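Local coordinates for RagA protein (Porphyromonas gingivalis, PDB 6SLN) that probably imports peptides across the outer membrane as a TonB-dependent receptor, a plugged beta-barrel that here holds a bound peptide, at residues 95-100 and 189-194; 171-176 and 344-349; 727-732 and 768-773; 872-877 and 976-981. One frame throughout, in Å; residues are numbered along the deposited sequence.

Contact 1: residues 95-100 and 189-194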
loop_
_atom_site.group_PDB
_atom_site.type_symbol
_atom_site.label_atom_id
_atom_site.label_comp_id
_atom_site.label_asym_id
_atom_site.label_seq_id
_atom_site.Cartn_x
_atom_site.Cartn_y
_atom_site.Cartn_z
ATOM N N LEU A 95 24.050 28.992 20.889
ATOM C CA LEU A 95 24.554 27.900 20.065
ATOM C C LEU A 95 25.849 27.373 20.656
ATOM O O LEU A 95 25.897 26.237 21.134
ATOM C CB LEU A 95 24.793 28.357 18.613
ATOM C CG LEU A 95 24.852 27.361 17.432
ATOM C CD1 LEU A 95 25.252 28.083 16.155
ATOM C CD2 LEU A 95 25.785 26.169 17.648
ATOM N N SER A 96 26.891 28.212 20.607
ATOM C CA SER A 96 28.241 27.801 20.977
ATOM C C SER A 96 28.438 27.904 22.483
ATOM O O SER A 96 27.482 27.759 23.253
ATOM C CB SER A 96 29.283 28.664 20.255
ATOM O OG SER A 96 28.851 29.016 18.949
ATOM N N THR A 97 29.675 28.162 22.899
ATOM C CA THR A 97 29.979 28.581 24.259
ATOM C C THR A 97 31.447 28.981 24.345
ATOM O O THR A 97 32.289 28.501 23.578
ATOM C CB THR A 97 29.649 27.490 25.288
ATOM O OG1 THR A 97 29.519 28.082 26.589
ATOM C CG2 THR A 97 30.722 26.434 25.316
ATOM N N VAL A 98 31.733 29.858 25.308
ATOM C CA VAL A 98 33.042 30.494 25.420
ATOM C C VAL A 98 34.138 29.475 25.730
ATOM O O VAL A 98 35.290 29.643 25.309
ATOM C CB VAL A 98 32.968 31.601 26.494
ATOM C CG1 VAL A 98 34.093 32.617 26.308
ATOM C CG2 VAL A 98 31.578 32.275 26.499
ATOM N N SER A 99 33.805 28.415 26.473
ATOM C CA SER A 99 34.752 27.385 26.884
ATOM C C SER A 99 34.789 26.199 25.937
ATOM O O SER A 99 35.624 25.307 26.119
ATOM C CB SER A 99 34.394 26.854 28.278
ATOM O OG SER A 99 33.882 27.869 29.115
ATOM N N GLY A 100 33.896 26.153 24.954
ATOM C CA GLY A 100 33.682 24.930 24.213
ATOM C C GLY A 100 34.699 24.732 23.104
ATOM O O GLY A 100 35.166 25.684 22.480
ATOM N N ALA A 189 31.670 18.764 26.042
ATOM C CA ALA A 189 30.437 18.786 26.822
ATOM C C ALA A 189 29.979 20.199 27.147
ATOM O O ALA A 189 28.781 20.431 27.363
ATOM C CB ALA A 189 30.629 17.998 28.115
ATOM N N SER A 190 30.907 21.147 27.225
ATOM C CA SER A 190 30.494 22.520 27.472
ATOM C C SER A 190 29.855 23.126 26.236
ATOM O O SER A 190 28.960 23.968 26.355
ATOM C CB SER A 190 31.691 23.355 27.914
ATOM O OG SER A 190 31.391 24.736 27.960
ATOM N N ALA A 191 30.292 22.699 25.045
ATOM C CA ALA A 191 29.786 23.256 23.796
ATOM C C ALA A 191 28.499 22.601 23.337
ATOM O O ALA A 191 27.814 23.169 22.488
ATOM C CB ALA A 191 30.825 23.124 22.681
ATOM N N THR A 192 28.163 21.422 23.863
ATOM C CA THR A 192 26.983 20.675 23.448
ATOM C C THR A 192 25.963 20.554 24.570
ATOM O O THR A 192 25.245 19.558 24.652
ATOM C CB THR A 192 27.368 19.281 22.956
ATOM O OG1 THR A 192 27.737 18.458 24.069
ATOM C CG2 THR A 192 28.533 19.362 22.018
ATOM N N SER A 193 25.890 21.549 25.447
ATOM C CA SER A 193 25.075 21.401 26.645
ATOM C C SER A 193 23.576 21.601 26.401
ATOM O O SER A 193 22.769 21.074 27.176
ATOM C CB SER A 193 25.568 22.360 27.717
ATOM O OG SER A 193 25.847 23.626 27.162
ATOM N N ILE A 194 23.173 22.304 25.339
ATOM C CA ILE A 194 21.754 22.551 25.092
ATOM C C ILE A 194 21.137 21.544 24.111
ATOM O O ILE A 194 19.980 21.704 23.719
ATOM C CB ILE A 194 21.526 23.995 24.620
ATOM C CG1 ILE A 194 22.028 24.182 23.190
ATOM C CG2 ILE A 194 22.218 24.964 25.556
ATOM C CD1 ILE A 194 22.074 25.639 22.729
#
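Neither segment forms a regular helix or strand: 95-100 runs out to a type I turn from Thr97 to Gly100, closed by Gly100 N on Thr97 O, while residues 189-191 keep helical backbone angles. The two backbones close in at one end, with Gly100 CA 4.3 Å from Ala191 CA, and splay at the other, where Leu95 CA and Ile194 CA lie 7.9 Å apart.

Where the segments converge, the Ala191 methyl rests on bare glycine backbone, CB to Gly100 CA measuring 3.7 Å. Thr97 supplies a second touch. With OG1 anti to the backbone N (chi1 -160°), CG2 takes the crowded position between that N and the carbonyl carbon, and there meets both Ser190 O and Ser190 OG, each at 3.2 Å. The same carbonyl accepts a bond from Ser193 OG, the donor standing above its plane. The interface is thus van der Waals packing between polar loops, while the hydroxyls of Thr97 and Ser99 turn to Asp587.

Both segments belong to the plug domain and lie against the barrel wall: Asp587 is on strand 584-595, Ser190 packs on Ser635 of strand 627-641, and Ile194 meets Phe573 and Arg575 of strand 561-580.

Contact 2: residues 171-176 and 344-349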
loop_
_atom_site.group_PDB
_atom_site.type_symbol
_atom_site.label_atom_id
_atom_site.label_comp_id
_atom_site.label_asym_id
_atom_site.label_seq_id
_atom_site.Cartn_x
_atom_site.Cartn_y
_atom_site.Cartn_z
ATOM N N VAL A 171 17.464 13.749 5.049
ATOM C CA VAL A 171 16.742 14.994 4.814
ATOM C C VAL A 171 17.745 16.114 4.550
ATOM O O VAL A 171 17.451 17.070 3.823
ATOM C CB VAL A 171 15.798 15.288 6.009
ATOM C CG1 VAL A 171 15.212 16.687 5.945
ATOM C CG2 VAL A 171 14.659 14.257 6.086
ATOM N N VAL A 172 18.955 16.002 5.103
ATOM C CA VAL A 172 19.998 16.984 4.814
ATOM C C VAL A 172 20.431 16.892 3.354
ATOM O O VAL A 172 20.670 17.915 2.709
ATOM C CB VAL A 172 21.194 16.810 5.769
ATOM C CG1 VAL A 172 22.369 17.642 5.283
ATOM C CG2 VAL A 172 20.819 17.225 7.165
ATOM N N ALA A 173 20.526 15.669 2.808
ATOM C CA ALA A 173 20.799 15.496 1.379
ATOM C C ALA A 173 19.713 16.099 0.475
ATOM O O ALA A 173 20.007 16.461 -0.673
ATOM C CB ALA A 173 20.965 14.012 1.051
ATOM N N THR A 174 18.462 16.189 0.940
ATOM C CA THR A 174 17.419 16.810 0.128
ATOM C C THR A 174 17.490 18.331 0.152
ATOM O O THR A 174 16.619 18.981 -0.436
ATOM C CB THR A 174 16.015 16.367 0.581
ATOM O OG1 THR A 174 15.681 16.953 1.856
ATOM C CG2 THR A 174 15.904 14.826 0.657
ATOM N N MET A 175 18.497 18.907 0.804
ATOM C CA MET A 175 18.658 20.350 0.906
ATOM C C MET A 175 19.774 20.828 -0.015
ATOM O O MET A 175 20.757 20.119 -0.255
ATOM C CB MET A 175 18.981 20.777 2.343
ATOM C CG MET A 175 17.983 20.352 3.431
ATOM S SD MET A 175 18.200 21.441 4.855
ATOM C CE MET A 175 16.770 21.030 5.844
ATOM N N ASN A 176 19.623 22.044 -0.515
ATOM C CA ASN A 176 20.629 22.662 -1.368
ATOM C C ASN A 176 21.743 23.232 -0.492
ATOM O O ASN A 176 21.532 24.228 0.214
ATOM C CB ASN A 176 19.967 23.736 -2.243
ATOM C CG ASN A 176 20.928 24.414 -3.213
ATOM O OD1 ASN A 176 22.131 24.130 -3.252
ATOM N ND2 ASN A 176 20.387 25.340 -3.999
ATOM N N ALA A 344 22.184 3.785 -10.207
ATOM C CA ALA A 344 22.115 4.447 -8.915
ATOM C C ALA A 344 22.243 5.937 -9.164
ATOM O O ALA A 344 22.937 6.368 -10.086
ATOM C CB ALA A 344 23.194 3.950 -7.944
ATOM N N ASN A 345 21.553 6.718 -8.344
ATOM C CA ASN A 345 21.570 8.147 -8.570
ATOM C C ASN A 345 20.857 8.841 -7.422
ATOM O O ASN A 345 20.098 8.232 -6.658
ATOM C CB ASN A 345 20.905 8.515 -9.892
ATOM C CG ASN A 345 19.596 7.817 -10.077
ATOM O OD1 ASN A 345 18.586 8.243 -9.541
ATOM N ND2 ASN A 345 19.606 6.712 -10.816
ATOM N N PHE A 346 21.116 10.135 -7.325
ATOM C CA PHE A 346 20.429 11.028 -6.419
ATOM C C PHE A 346 20.066 12.245 -7.244
ATOM O O PHE A 346 20.958 12.970 -7.701
ATOM C CB PHE A 346 21.319 11.408 -5.243
ATOM C CG PHE A 346 20.589 12.060 -4.118
ATOM C CD1 PHE A 346 20.264 13.399 -4.172
ATOM C CD2 PHE A 346 20.232 11.335 -3.010
ATOM C CE1 PHE A 346 19.600 13.997 -3.142
ATOM C CE2 PHE A 346 19.574 11.929 -1.984
ATOM C CZ PHE A 346 19.259 13.264 -2.048
ATOM N N LYS A 347 18.771 12.445 -7.468
ATOM C CA LYS A 347 18.265 13.667 -8.075
ATOM C C LYS A 347 17.467 14.436 -7.029
ATOM O O LYS A 347 16.730 13.839 -6.238
ATOM C CB LYS A 347 17.388 13.377 -9.308
ATOM C CG LYS A 347 17.749 12.106 -10.076
ATOM C CD LYS A 347 17.113 12.092 -11.475
ATOM C CE LYS A 347 17.419 10.791 -12.225
ATOM N NZ LYS A 347 16.595 9.653 -11.719
ATOM N N ARG A 348 17.617 15.756 -7.014
ATOM C CA ARG A 348 16.785 16.580 -6.152
ATOM C C ARG A 348 16.408 17.868 -6.870
ATOM O O ARG A 348 17.181 18.394 -7.676
ATOM C CB ARG A 348 17.481 16.885 -4.808
ATOM C CG ARG A 348 18.337 18.148 -4.788
ATOM C CD ARG A 348 18.634 18.597 -3.356
ATOM N NE ARG A 348 19.967 18.198 -2.919
ATOM C CZ ARG A 348 21.097 18.780 -3.310
ATOM N NH1 ARG A 348 21.080 19.799 -4.151
ATOM N NH2 ARG A 348 22.255 18.334 -2.857
ATOM N N TYR A 349 15.190 18.336 -6.596
ATOM C CA TYR A 349 14.703 19.661 -6.969
ATOM C C TYR A 349 14.392 20.401 -5.672
ATOM O O TYR A 349 13.454 20.033 -4.957
ATOM C CB TYR A 349 13.458 19.572 -7.847
ATOM C CG TYR A 349 13.611 18.711 -9.081
ATOM C CD1 TYR A 349 13.611 17.327 -8.989
ATOM C CD2 TYR A 349 13.742 19.280 -10.345
ATOM C CE1 TYR A 349 13.748 16.537 -10.110
ATOM C CE2 TYR A 349 13.876 18.493 -11.469
ATOM C CZ TYR A 349 13.877 17.121 -11.343
ATOM O OH TYR A 349 14.009 16.317 -12.450
#
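Plug meets barrel here: the end of the short plug helix 169-173 is laid against strand 345-360 of the TonB-dependent receptor barrel, whose alternate residues Phe346 and Arg348 send their side chains to it. Val171 and Val172 stay behind the interface, but their carbonyls hold the helix end together. Val171 O accepts Thr174 OG1 on a lone pair at 2.6 Å, and Val172 O receives Met175 N.

Ala173 carries the first half of the contact. Its methyl lies against the tip of the Phe346 ring, CB to CZ 3.6 Å; CG is anti to the backbone N (chi1 -167°), which carries the ring out from the strand. The carbonyl of this last helical residue receives the Arg348 side chain. The short helix may make it somewhat more negative, which would suit a cationic donor.

At Thr174 the backbone N lies beside the edge of the Phe346 ring, and the carbonyl O is 3.6 Å from Arg348 CD. Met175 O then sits over one face of the Arg348 guanidinium, toward the rim, 3.4 Å from CZ. The angles to NE and NH2 are too poor for a hydrogen bond, though the group's charge probably makes the approach favourable. Asn176 shares that face through CA, while its ND2 is bound by Asp315 of strand 309-322, two strands along the wall.

Arg348 bends at chi3 (100°), which turns the guanidinium so that NE donates in its own plane to Ala173 O at 2.8 Å, with an N-H...O angle of 160°.

Contact 3: residues 727-732 and 768-773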
loop_
_atom_site.group_PDB
_atom_site.type_symbol
_atom_site.label_atom_id
_atom_site.label_comp_id
_atom_site.label_asym_id
_atom_site.label_seq_id
_atom_site.Cartn_x
_atom_site.Cartn_y
_atom_site.Cartn_z
ATOM N N GLN A 727 21.891 -4.027 26.434
ATOM C CA GLN A 727 22.140 -4.003 27.869
ATOM C C GLN A 727 23.081 -2.842 28.183
ATOM O O GLN A 727 23.924 -2.470 27.364
ATOM C CB GLN A 727 22.752 -5.327 28.364
ATOM C CG GLN A 727 21.734 -6.435 28.657
ATOM C CD GLN A 727 22.317 -7.834 28.525
ATOM O OE1 GLN A 727 23.487 -7.989 28.221
ATOM N NE2 GLN A 727 21.502 -8.851 28.749
ATOM N N ASN A 728 22.931 -2.267 29.374
ATOM C CA ASN A 728 23.885 -1.279 29.875
ATOM C C ASN A 728 25.031 -2.054 30.510
ATOM O O ASN A 728 24.907 -2.588 31.614
ATOM C CB ASN A 728 23.218 -0.332 30.859
ATOM C CG ASN A 728 22.084 0.429 30.233
ATOM O OD1 ASN A 728 20.928 0.010 30.321
ATOM N ND2 ASN A 728 22.404 1.540 29.568
ATOM N N VAL A 729 26.150 -2.124 29.805
ATOM C CA VAL A 729 27.134 -3.150 30.099
ATOM C C VAL A 729 28.509 -2.739 29.567
ATOM O O VAL A 729 28.637 -2.233 28.446
ATOM C CB VAL A 729 26.656 -4.493 29.515
ATOM C CG1 VAL A 729 27.825 -5.363 29.187
ATOM C CG2 VAL A 729 25.737 -5.201 30.509
ATOM N N GLY A 730 29.547 -2.916 30.384
ATOM C CA GLY A 730 30.879 -2.596 29.952
ATOM C C GLY A 730 31.158 -1.106 29.924
ATOM O O GLY A 730 30.358 -0.279 30.361
ATOM N N SER A 731 32.343 -0.767 29.416
ATOM C CA SER A 731 32.729 0.637 29.309
ATOM C C SER A 731 33.965 0.770 28.428
ATOM O O SER A 731 34.768 -0.159 28.304
ATOM C CB SER A 731 32.991 1.258 30.687
ATOM O OG SER A 731 33.932 0.491 31.399
ATOM N N MET A 732 34.090 1.941 27.820
ATOM C CA MET A 732 35.187 2.328 26.951
ATOM C C MET A 732 35.790 3.621 27.464
ATOM O O MET A 732 35.448 4.112 28.541
ATOM C CB MET A 732 34.740 2.555 25.507
ATOM C CG MET A 732 34.264 1.363 24.746
ATOM S SD MET A 732 33.522 1.998 23.237
ATOM C CE MET A 732 35.021 2.533 22.389
ATOM N N LYS A 768 35.695 -2.471 29.946
ATOM C CA LYS A 768 34.831 -3.460 30.573
ATOM C C LYS A 768 33.899 -3.976 29.499
ATOM O O LYS A 768 33.479 -3.212 28.620
ATOM C CB LYS A 768 34.028 -2.867 31.742
ATOM C CG LYS A 768 33.351 -3.898 32.632
ATOM C CD LYS A 768 32.440 -3.267 33.714
ATOM C CE LYS A 768 33.159 -2.249 34.574
ATOM N NZ LYS A 768 32.815 -0.858 34.145
ATOM N N LEU A 769 33.552 -5.266 29.584
ATOM C CA LEU A 769 32.735 -5.887 28.547
ATOM C C LEU A 769 31.478 -6.442 29.190
ATOM O O LEU A 769 30.749 -5.697 29.827
ATOM C CB LEU A 769 33.526 -6.901 27.762
ATOM C CG LEU A 769 34.571 -6.288 26.843
ATOM C CD1 LEU A 769 35.610 -7.315 26.392
ATOM C CD2 LEU A 769 33.851 -5.643 25.685
ATOM N N PHE A 770 31.173 -7.715 28.982
ATOM C CA PHE A 770 29.939 -8.320 29.449
ATOM C C PHE A 770 30.261 -9.702 30.007
ATOM O O PHE A 770 31.251 -10.328 29.612
ATOM C CB PHE A 770 28.897 -8.418 28.320
ATOM C CG PHE A 770 29.476 -8.676 26.938
ATOM C CD1 PHE A 770 30.011 -7.640 26.185
ATOM C CD2 PHE A 770 29.447 -9.949 26.384
ATOM C CE1 PHE A 770 30.519 -7.865 24.912
ATOM C CE2 PHE A 770 29.948 -10.175 25.114
ATOM C CZ PHE A 770 30.488 -9.129 24.375
ATOM N N PHE A 771 29.426 -10.175 30.935
ATOM C CA PHE A 771 29.521 -11.528 31.480
ATOM C C PHE A 771 30.829 -11.774 32.219
ATOM O O PHE A 771 31.264 -12.928 32.355
ATOM C CB PHE A 771 29.343 -12.585 30.377
ATOM C CG PHE A 771 28.136 -12.353 29.489
ATOM C CD1 PHE A 771 27.001 -11.708 29.980
ATOM C CD2 PHE A 771 28.134 -12.784 28.172
ATOM C CE1 PHE A 771 25.886 -11.487 29.167
ATOM C CE2 PHE A 771 27.022 -12.569 27.359
ATOM C CZ PHE A 771 25.894 -11.914 27.862
ATOM N N GLY A 772 31.484 -10.720 32.695
ATOM C CA GLY A 772 32.807 -10.922 33.262
ATOM C C GLY A 772 33.905 -11.197 32.256
ATOM O O GLY A 772 35.019 -11.542 32.662
ATOM N N LEU A 773 33.635 -11.046 30.958
ATOM C CA LEU A 773 34.631 -11.365 29.935
ATOM C C LEU A 773 35.762 -10.356 29.947
ATOM O O LEU A 773 35.535 -9.143 29.954
ATOM C CB LEU A 773 34.007 -11.394 28.540
ATOM C CG LEU A 773 33.022 -12.547 28.365
ATOM C CD1 LEU A 773 32.169 -12.448 27.071
ATOM C CD2 LEU A 773 33.816 -13.837 28.455
#
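Main-chain hydrogen bonds carry the contact. Ser731 and Lys768 form a single antiparallel bridge of the hydrogen-bonded kind, in which Ser731 N donates to Lys768 O at 2.8 Å with an angle of 156°, and Lys768 N returns a bond to Ser731 O at 3.0 Å. The two bonds differ in geometry: the returning donor lies on a carbonyl lone pair, whereas Ser731 N approaches from above the plane of its acceptor. Gly730, with positive phi, has its CA 3.0 Å from Lys768 O; a CB here would run into the carbonyls of Lys768 and Leu769, so only glycine backbone fits so close.

One side-chain hydrogen bond supplements the bridge. The lysine chain leaves the backbone extended, with CG anti to N, then bends at chi3 and chi4 to fold back over Gly730, so that NZ donates to Ser731 OG at 3.3 Å. The serine hydroxyl is also hydrogen-bonded to Thr767 OG1, so it has two polar partners.

Apolar packing fills the other end. Val729 CG1, anti to the backbone N, meets Phe770 CB at 3.4 Å, and the two side chains cross at about a right angle. Phe771 in turn sets its ring face over Phe770 CB, and an apolar side chain of another protein chain packs on it.

A type I' turn, Phe770 to Leu773, closes the 768-773 loop, with Leu773 N on Phe770 O. The single bridge lies just beyond the regular ends of the antiparallel neighbours 732-746 and 752-764, consistent with the fraying open end of a beta-hairpin of the barrel.

Contact 4: residues 872-877 and 976-981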
loop_
_atom_site.group_PDB
_atom_site.type_symbol
_atom_site.label_atom_id
_atom_site.label_comp_id
_atom_site.label_asym_id
_atom_site.label_seq_id
_atom_site.Cartn_x
_atom_site.Cartn_y
_atom_site.Cartn_z
ATOM N N ILE A 872 40.574 -5.882 6.039
ATOM C CA ILE A 872 40.727 -7.195 5.429
ATOM C C ILE A 872 40.195 -7.095 4.007
ATOM O O ILE A 872 39.049 -6.692 3.792
ATOM C CB ILE A 872 39.988 -8.273 6.233
ATOM C CG1 ILE A 872 40.523 -8.301 7.656
ATOM C CG2 ILE A 872 40.093 -9.642 5.560
ATOM C CD1 ILE A 872 39.610 -8.960 8.613
ATOM N N ASN A 873 41.041 -7.429 3.034
ATOM C CA ASN A 873 40.661 -7.397 1.632
ATOM C C ASN A 873 40.024 -8.729 1.286
ATOM O O ASN A 873 40.665 -9.638 0.763
ATOM C CB ASN A 873 41.854 -7.106 0.742
ATOM C CG ASN A 873 41.436 -6.758 -0.668
ATOM O OD1 ASN A 873 40.349 -7.142 -1.101
ATOM N ND2 ASN A 873 42.280 -6.007 -1.385
ATOM N N ASN A 874 38.723 -8.819 1.543
ATOM C CA ASN A 874 37.993 -10.040 1.251
ATOM C C ASN A 874 38.130 -10.448 -0.206
ATOM O O ASN A 874 38.172 -11.648 -0.497
ATOM C CB ASN A 874 36.529 -9.846 1.607
ATOM C CG ASN A 874 35.877 -11.090 2.129
ATOM O OD1 ASN A 874 34.951 -11.002 2.917
ATOM N ND2 ASN A 874 36.335 -12.247 1.700
ATOM N N ASP A 875 38.175 -9.472 -1.125
ATOM C CA ASP A 875 38.319 -9.781 -2.553
ATOM C C ASP A 875 39.519 -10.686 -2.784
ATOM O O ASP A 875 39.439 -11.679 -3.522
ATOM C CB ASP A 875 38.491 -8.504 -3.380
ATOM C CG ASP A 875 37.175 -7.856 -3.772
ATOM O OD1 ASP A 875 36.113 -8.270 -3.262
ATOM O OD2 ASP A 875 37.216 -6.903 -4.584
ATOM N N ARG A 876 40.645 -10.360 -2.144
ATOM C CA ARG A 876 41.841 -11.160 -2.343
ATOM C C ARG A 876 41.677 -12.582 -1.821
ATOM O O ARG A 876 42.449 -13.457 -2.224
ATOM C CB ARG A 876 43.064 -10.463 -1.725
ATOM C CG ARG A 876 43.460 -9.189 -2.485
ATOM C CD ARG A 876 44.768 -8.549 -2.053
ATOM N NE ARG A 876 45.727 -9.550 -1.614
ATOM C CZ ARG A 876 46.147 -9.662 -0.356
ATOM N NH1 ARG A 876 45.686 -8.823 0.564
ATOM N NH2 ARG A 876 47.008 -10.611 -0.008
ATOM N N TYR A 877 40.668 -12.860 -0.995
ATOM C CA TYR A 877 40.417 -14.252 -0.630
ATOM C C TYR A 877 39.950 -15.056 -1.833
ATOM O O TYR A 877 40.115 -16.282 -1.855
ATOM C CB TYR A 877 39.391 -14.354 0.517
ATOM C CG TYR A 877 38.981 -15.775 0.855
ATOM C CD1 TYR A 877 37.887 -16.377 0.246
ATOM C CD2 TYR A 877 39.686 -16.512 1.777
ATOM C CE1 TYR A 877 37.520 -17.681 0.549
ATOM C CE2 TYR A 877 39.321 -17.809 2.097
ATOM C CZ TYR A 877 38.246 -18.390 1.479
ATOM O OH TYR A 877 37.900 -19.683 1.805
ATOM N N GLY A 976 35.153 -0.904 6.390
ATOM C CA GLY A 976 35.631 -0.673 7.730
ATOM C C GLY A 976 36.666 -1.700 8.099
ATOM O O GLY A 976 37.878 -1.435 8.069
ATOM N N ASN A 977 36.182 -2.884 8.461
ATOM C CA ASN A 977 37.062 -3.977 8.829
ATOM C C ASN A 977 37.320 -4.925 7.674
ATOM O O ASN A 977 38.403 -5.533 7.599
ATOM C CB ASN A 977 36.483 -4.753 10.016
ATOM C CG ASN A 977 35.267 -5.543 9.642
ATOM O OD1 ASN A 977 34.365 -5.024 8.987
ATOM N ND2 ASN A 977 35.233 -6.812 10.044
ATOM N N VAL A 978 36.365 -5.046 6.759
ATOM C CA VAL A 978 36.575 -5.774 5.515
ATOM C C VAL A 978 36.151 -4.885 4.363
ATOM O O VAL A 978 35.078 -4.276 4.394
ATOM C CB VAL A 978 35.809 -7.110 5.490
ATOM C CG1 VAL A 978 34.338 -6.883 5.729
ATOM C CG2 VAL A 978 36.029 -7.801 4.177
ATOM N N GLY A 979 37.046 -4.760 3.365
ATOM C CA GLY A 979 36.669 -4.281 2.049
ATOM C C GLY A 979 36.260 -5.479 1.223
ATOM O O GLY A 979 36.977 -6.479 1.169
ATOM N N LYS A 980 35.072 -5.411 0.627
ATOM C CA LYS A 980 34.591 -6.530 -0.172
ATOM C C LYS A 980 33.584 -6.021 -1.191
ATOM O O LYS A 980 32.679 -5.263 -0.834
ATOM C CB LYS A 980 33.965 -7.608 0.717
ATOM C CG LYS A 980 32.938 -7.069 1.694
ATOM C CD LYS A 980 32.064 -8.168 2.269
ATOM C CE LYS A 980 30.934 -7.561 3.133
ATOM N NZ LYS A 980 30.423 -8.485 4.212
ATOM N N ASN A 981 33.740 -6.464 -2.444
ATOM C CA ASN A 981 32.980 -5.984 -3.592
ATOM C C ASN A 981 32.618 -4.508 -3.448
ATOM O O ASN A 981 31.433 -4.145 -3.401
ATOM C CB ASN A 981 31.721 -6.831 -3.816
ATOM C CG ASN A 981 31.027 -6.494 -5.143
ATOM O OD1 ASN A 981 31.684 -6.187 -6.146
ATOM N ND2 ASN A 981 29.704 -6.526 -5.142
#
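Ile872 and Val978 project from the same face of a short parallel pairing, their CB atoms 4.4 Å apart, while Asn873 turns to the other face alongside side-chain-less Gly979. The backbone ladder sets that register: Ile872 N donates almost straight (174°) to Asn977 O at 2.7 Å, Gly979 N returns to Ile872 O at 2.8 Å, and Asn874 N reaches Gly979 O at 2.9 Å, nearly along the C=O axis.

Past the pairing, segment 872-877 turns into a helix, and its side chains change roles. Asn873, with CG anti to N, is the N-cap, its OD1 accepting a weak bond from Arg876 N. Asn874 crosses Val978 obliquely, putting CB 3.3 Å from Val978 CG2. It also lies side by side with Lys980, both side chains pointing the same way. That common direction leads to the bound peptide: Asn874 ND2 donates to its backbone, and Lys980 NZ binds both its backbone and a polar side chain. Asp875 instead swings its carboxylate across to segment 976-981, where OD1 accepts Asn981 N at 3.1 Å from above the carboxylate plane. OD1 also takes Tyr385 OH, so two donors grip one oxygen at a helix start, a setting that would probably favour the charged form.

Strand 857-873, helix 874-879 and strand 978-979 meet here, with Phe793 and Met795 of strand 792-802 packed on Ile872, and Glu922 of strand 921-937 holding Asn873 ND2.

Contacts 1 and 2 interleave along the chain, segment 171-176 falling between the two halves of contact 1, whereas contacts 3 and 4 follow in series. Contact 1 joins plug loops to each other and contact 2 ties the plug to the barrel, their centres 31 Å apart. Contacts 2, 3 and 4 all reach strands of the barrel: 345-360, 724-728 and 857-873. Contact 4, which touches the bound peptide, lies on the opposite side of the chain's centre from contact 1, about 40 Å between centres. The nearest approach, between contacts 2 and 4, is about 12 Å between atoms, so plug packing, hairpin end and peptide-facing site lie in separate regions of the plugged barrel.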